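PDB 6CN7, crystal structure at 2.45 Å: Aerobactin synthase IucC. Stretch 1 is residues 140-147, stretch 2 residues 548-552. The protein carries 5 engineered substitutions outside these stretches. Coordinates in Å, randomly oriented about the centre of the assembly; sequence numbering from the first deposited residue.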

ATOM      1  N   LYS A 140     -10.917  -6.682  25.614  1.00 43.70           N
ATOM      2  CA  LYS A 140     -11.270  -5.372  26.153  1.00 48.88           C
ATOM      3  C   LYS A 140     -11.587  -4.348  25.068  1.00 49.13           C
ATOM      4  O   LYS A 140     -12.561  -3.600  25.194  1.00 54.00           O
ATOM      5  CB  LYS A 140     -10.135  -4.840  27.034  1.00 51.65           C
ATOM      6  CG  LYS A 140     -10.423  -3.480  27.651  1.00 58.77           C
ATOM      7  CD  LYS A 140      -9.281  -2.997  28.531  1.00 62.52           C
ATOM      8  CE  LYS A 140      -9.550  -1.589  29.046  1.00 66.42           C
ATOM      9  NZ  LYS A 140     -10.849  -1.493  29.773  1.00 63.46           N
ATOM     10  N   PHE A 141     -10.789  -4.295  24.006  1.00 46.98           N
ATOM     11  CA  PHE A 141     -10.894  -3.210  23.040  1.00 46.91           C
ATOM     12  C   PHE A 141     -12.057  -3.433  22.080  1.00 42.42           C
ATOM     13  O   PHE A 141     -12.300  -4.550  21.617  1.00 41.93           O
ATOM     14  CB  PHE A 141      -9.582  -3.060  22.271  1.00 47.41           C
ATOM     15  CG  PHE A 141      -8.448  -2.568  23.124  1.00 54.01           C
ATOM     16  CD1 PHE A 141      -8.383  -1.238  23.505  1.00 57.44           C
ATOM     17  CD2 PHE A 141      -7.460  -3.433  23.559  1.00 55.57           C
ATOM     18  CE1 PHE A 141      -7.348  -0.780  24.297  1.00 59.92           C
ATOM     19  CE2 PHE A 141      -6.421  -2.980  24.351  1.00 54.63           C
ATOM     20  CZ  PHE A 141      -6.365  -1.652  24.720  1.00 56.12           C
ATOM     21  N   ALA A 142     -12.766  -2.342  21.777  1.00 41.65           N
ATOM     22  CA  ALA A 142     -14.004  -2.433  21.009  1.00 41.52           C
ATOM     23  C   ALA A 142     -13.755  -2.964  19.601  1.00 39.59           C
ATOM     24  O   ALA A 142     -14.496  -3.830  19.118  1.00 41.15           O
ATOM     25  CB  ALA A 142     -14.675  -1.061  20.956  1.00 45.35           C
ATOM     26  N   PHE A 143     -12.728  -2.458  18.925  1.00 37.61           N
ATOM     27  CA  PHE A 143     -12.400  -2.855  17.558  1.00 41.94           C
ATOM     28  C   PHE A 143     -11.050  -3.567  17.593  1.00 42.41           C
ATOM     29  O   PHE A 143     -10.022  -3.016  17.203  1.00 49.84           O
ATOM     30  CB  PHE A 143     -12.373  -1.629  16.643  1.00 44.78           C
ATOM     31  CG  PHE A 143     -13.569  -0.731  16.798  1.00 43.23           C
ATOM     32  CD1 PHE A 143     -14.843  -1.263  16.910  1.00 45.89           C
ATOM     33  CD2 PHE A 143     -13.418   0.643  16.848  1.00 46.27           C
ATOM     34  CE1 PHE A 143     -15.945  -0.440  17.058  1.00 45.02           C
ATOM     35  CE2 PHE A 143     -14.516   1.472  16.996  1.00 45.74           C
ATOM     36  CZ  PHE A 143     -15.780   0.931  17.101  1.00 46.15           C
ATOM     37  N   ASN A 144     -11.061  -4.813  18.063  1.00 38.89           N
ATOM     38  CA  ASN A 144      -9.816  -5.518  18.348  1.00 36.04           C
ATOM     39  C   ASN A 144      -9.140  -6.087  17.106  1.00 34.87           C
ATOM     40  O   ASN A 144      -8.088  -6.722  17.239  1.00 39.52           O
ATOM     41  CB  ASN A 144     -10.061  -6.642  19.359  1.00 35.12           C
ATOM     42  CG  ASN A 144     -11.009  -7.704  18.841  1.00 36.40           C
ATOM     43  OD1 ASN A 144     -11.450  -7.657  17.695  1.00 39.35           O
ATOM     44  ND2 ASN A 144     -11.320  -8.679  19.689  1.00 36.90           N
ATOM     45  N   LYS A 145      -9.700  -5.888  15.913  1.00 36.64           N
ATOM     46  CA  LYS A 145      -9.042  -6.304  14.677  1.00 40.21           C
ATOM     47  C   LYS A 145      -8.778  -5.137  13.737  1.00 42.97           C
ATOM     48  O   LYS A 145      -8.374  -5.359  12.590  1.00 43.65           O
ATOM     49  CB  LYS A 145      -9.871  -7.370  13.960  1.00 43.59           C
ATOM     50  CG  LYS A 145     -10.010  -8.668  14.733  1.00 42.74           C
ATOM     51  CD  LYS A 145     -10.902  -9.645  13.994  1.00 47.84           C
ATOM     52  CE  LYS A 145     -11.270 -10.825  14.871  1.00 51.40           C
ATOM     53  NZ  LYS A 145     -12.157 -10.410  15.993  1.00 48.64           N
ATOM     54  N   GLY A 146      -9.006  -3.905  14.180  1.00 47.65           N
ATOM     55  CA  GLY A 146      -8.599  -2.760  13.389  1.00 49.50           C
ATOM     56  C   GLY A 146      -7.086  -2.651  13.350  1.00 49.43           C
ATOM     57  O   GLY A 146      -6.400  -2.874  14.347  1.00 52.99           O
ATOM     58  N   ARG A 147      -6.561  -2.335  12.170  1.00 48.27           N
ATOM     59  CA  ARG A 147      -5.115  -2.239  11.985  1.00 47.77           C
ATOM     60  C   ARG A 147      -4.858  -1.147  10.956  1.00 48.95           C
ATOM     61  O   ARG A 147      -5.148  -1.327   9.768  1.00 45.91           O
ATOM     62  CB  ARG A 147      -4.534  -3.582  11.552  1.00 52.07           C
ATOM     63  CG  ARG A 147      -4.906  -4.739  12.490  1.00 52.88           C
ATOM     64  CD  ARG A 147      -4.564  -6.085  11.900  1.00 53.62           C
ATOM     65  NE  ARG A 147      -4.845  -7.189  12.826  1.00 53.69           N
ATOM     66  CZ  ARG A 147      -5.940  -7.950  12.807  1.00 47.73           C
ATOM     67  NH1 ARG A 147      -6.894  -7.753  11.905  1.00 46.77           N
ATOM     68  NH2 ARG A 147      -6.080  -8.928  13.694  1.00 42.84           N
ATOM     69  N   VAL A 548     -10.020   7.706  25.610  1.00 89.92           N
ATOM     70  CA  VAL A 548     -10.586   6.361  25.595  1.00 85.08           C
ATOM     71  C   VAL A 548     -10.095   5.628  24.355  1.00 81.32           C
ATOM     72  O   VAL A 548     -10.311   6.076  23.223  1.00 83.36           O
ATOM     73  CB  VAL A 548     -12.117   6.424  25.650  1.00 83.28           C
ATOM     74  CG1 VAL A 548     -12.723   5.032  25.515  1.00 81.02           C
ATOM     75  CG2 VAL A 548     -12.571   7.075  26.952  1.00 82.71           C
ATOM     76  N   LYS A 549      -9.433   4.494  24.567  1.00 76.54           N
ATOM     77  CA  LYS A 549      -8.881   3.698  23.480  1.00 73.94           C
ATOM     78  C   LYS A 549      -9.912   2.666  23.035  1.00 70.38           C
ATOM     79  O   LYS A 549     -10.351   1.833  23.837  1.00 66.14           O
ATOM     80  CB  LYS A 549      -7.586   3.011  23.916  1.00 71.63           C
ATOM     81  N   LEU A 550     -10.298   2.725  21.760  1.00 68.55           N
ATOM     82  CA  LEU A 550     -11.247   1.777  21.193  1.00 65.29           C
ATOM     83  C   LEU A 550     -10.586   0.690  20.355  1.00 65.40           C
ATOM     84  O   LEU A 550     -11.275  -0.244  19.932  1.00 62.44           O
ATOM     85  CB  LEU A 550     -12.276   2.516  20.327  1.00 61.36           C
ATOM     86  CG  LEU A 550     -13.206   3.504  21.037  1.00 58.08           C
ATOM     87  CD1 LEU A 550     -14.089   4.211  20.024  1.00 57.07           C
ATOM     88  CD2 LEU A 550     -14.060   2.808  22.088  1.00 55.20           C
ATOM     89  N   THR A 551      -9.279   0.778  20.112  1.00 68.55           N
ATOM     90  CA  THR A 551      -8.579  -0.163  19.250  1.00 72.00           C
ATOM     91  C   THR A 551      -7.299  -0.634  19.927  1.00 74.15           C
ATOM     92  O   THR A 551      -6.725   0.067  20.765  1.00 74.94           O
ATOM     93  CB  THR A 551      -8.245   0.472  17.887  1.00 74.40           C
ATOM     94  OG1 THR A 551      -9.399   1.153  17.381  1.00 78.43           O
ATOM     95  CG2 THR A 551      -7.815  -0.590  16.882  1.00 75.07           C
ATOM     96  N   TRP A 552      -6.860  -1.833  19.550  1.00 76.00           N
ATOM     97  CA  TRP A 552      -5.636  -2.425  20.083  1.00 77.52           C
ATOM     98  C   TRP A 552      -4.474  -1.435  20.027  1.00 79.45           C
ATOM     99  O   TRP A 552      -3.330  -1.813  19.777  1.00 81.11           O
ATOM    100  CB  TRP A 552      -5.280  -3.695  19.308  1.00 76.91           C
TER

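Two segments without regular helix or strand, more than 400 residues apart in the sequence of aerobactin synthase IucC, pack against each other and bury 413 Å² in total. Their backbones come closest at Ala142 and Leu550 and at Phe143 and Thr551, each pair with CA atoms 5.0 Å apart. A clear hydrogen bond joins them: Phe143 N donates to Leu550 O at 2.8 Å, and its N-H...O angle of 167° makes it nearly straight. Ala142 N also lies 3.2 Å from Leu550 O. A type I turn beginning at this same Phe143 and ending at Gly146 redirects the first chain, closed by a weak hydrogen bond from Gly146 N to Phe143 O (3.3 Å).

Side chains extend the contact around this point. Phe141 points toward the second stretch in the m rotamer and lays its ring along the backbone: Trp552 CA sits over one face, 4.2 Å from the ring centroid in a CH-pi contact, while Lys549 O approaches the edge, 3.7 Å from Phe141 CD1. A flat aromatic suits this place because it can cover main-chain atoms. Leu550 is buried, its CA-to-CB bond sideways to the first stretch, and it supplies two methyls to apolar neighbours: its CD2 lies 4.1 Å from Ala142 CB, and its CD1 lies 4.1 Å from Phe143 CE2. The small Ala142 adds an apolar surface while its backbone stays close to Leu550. Thr551 points away overall, yet its CG2 reaches 3.3 Å from Phe143 O and 3.7 Å from Gly146 O; its OG1 is hydrogen-bonded elsewhere in the structure. Glycine fits at 146, where an ideal CB would lie a tight 3.4 Å from Thr551 CG2. Asn144 and Lys145 point away from the interface, linked by a weak hydrogen bond from Lys145 NZ to Asn144 OD1 (3.3 Å).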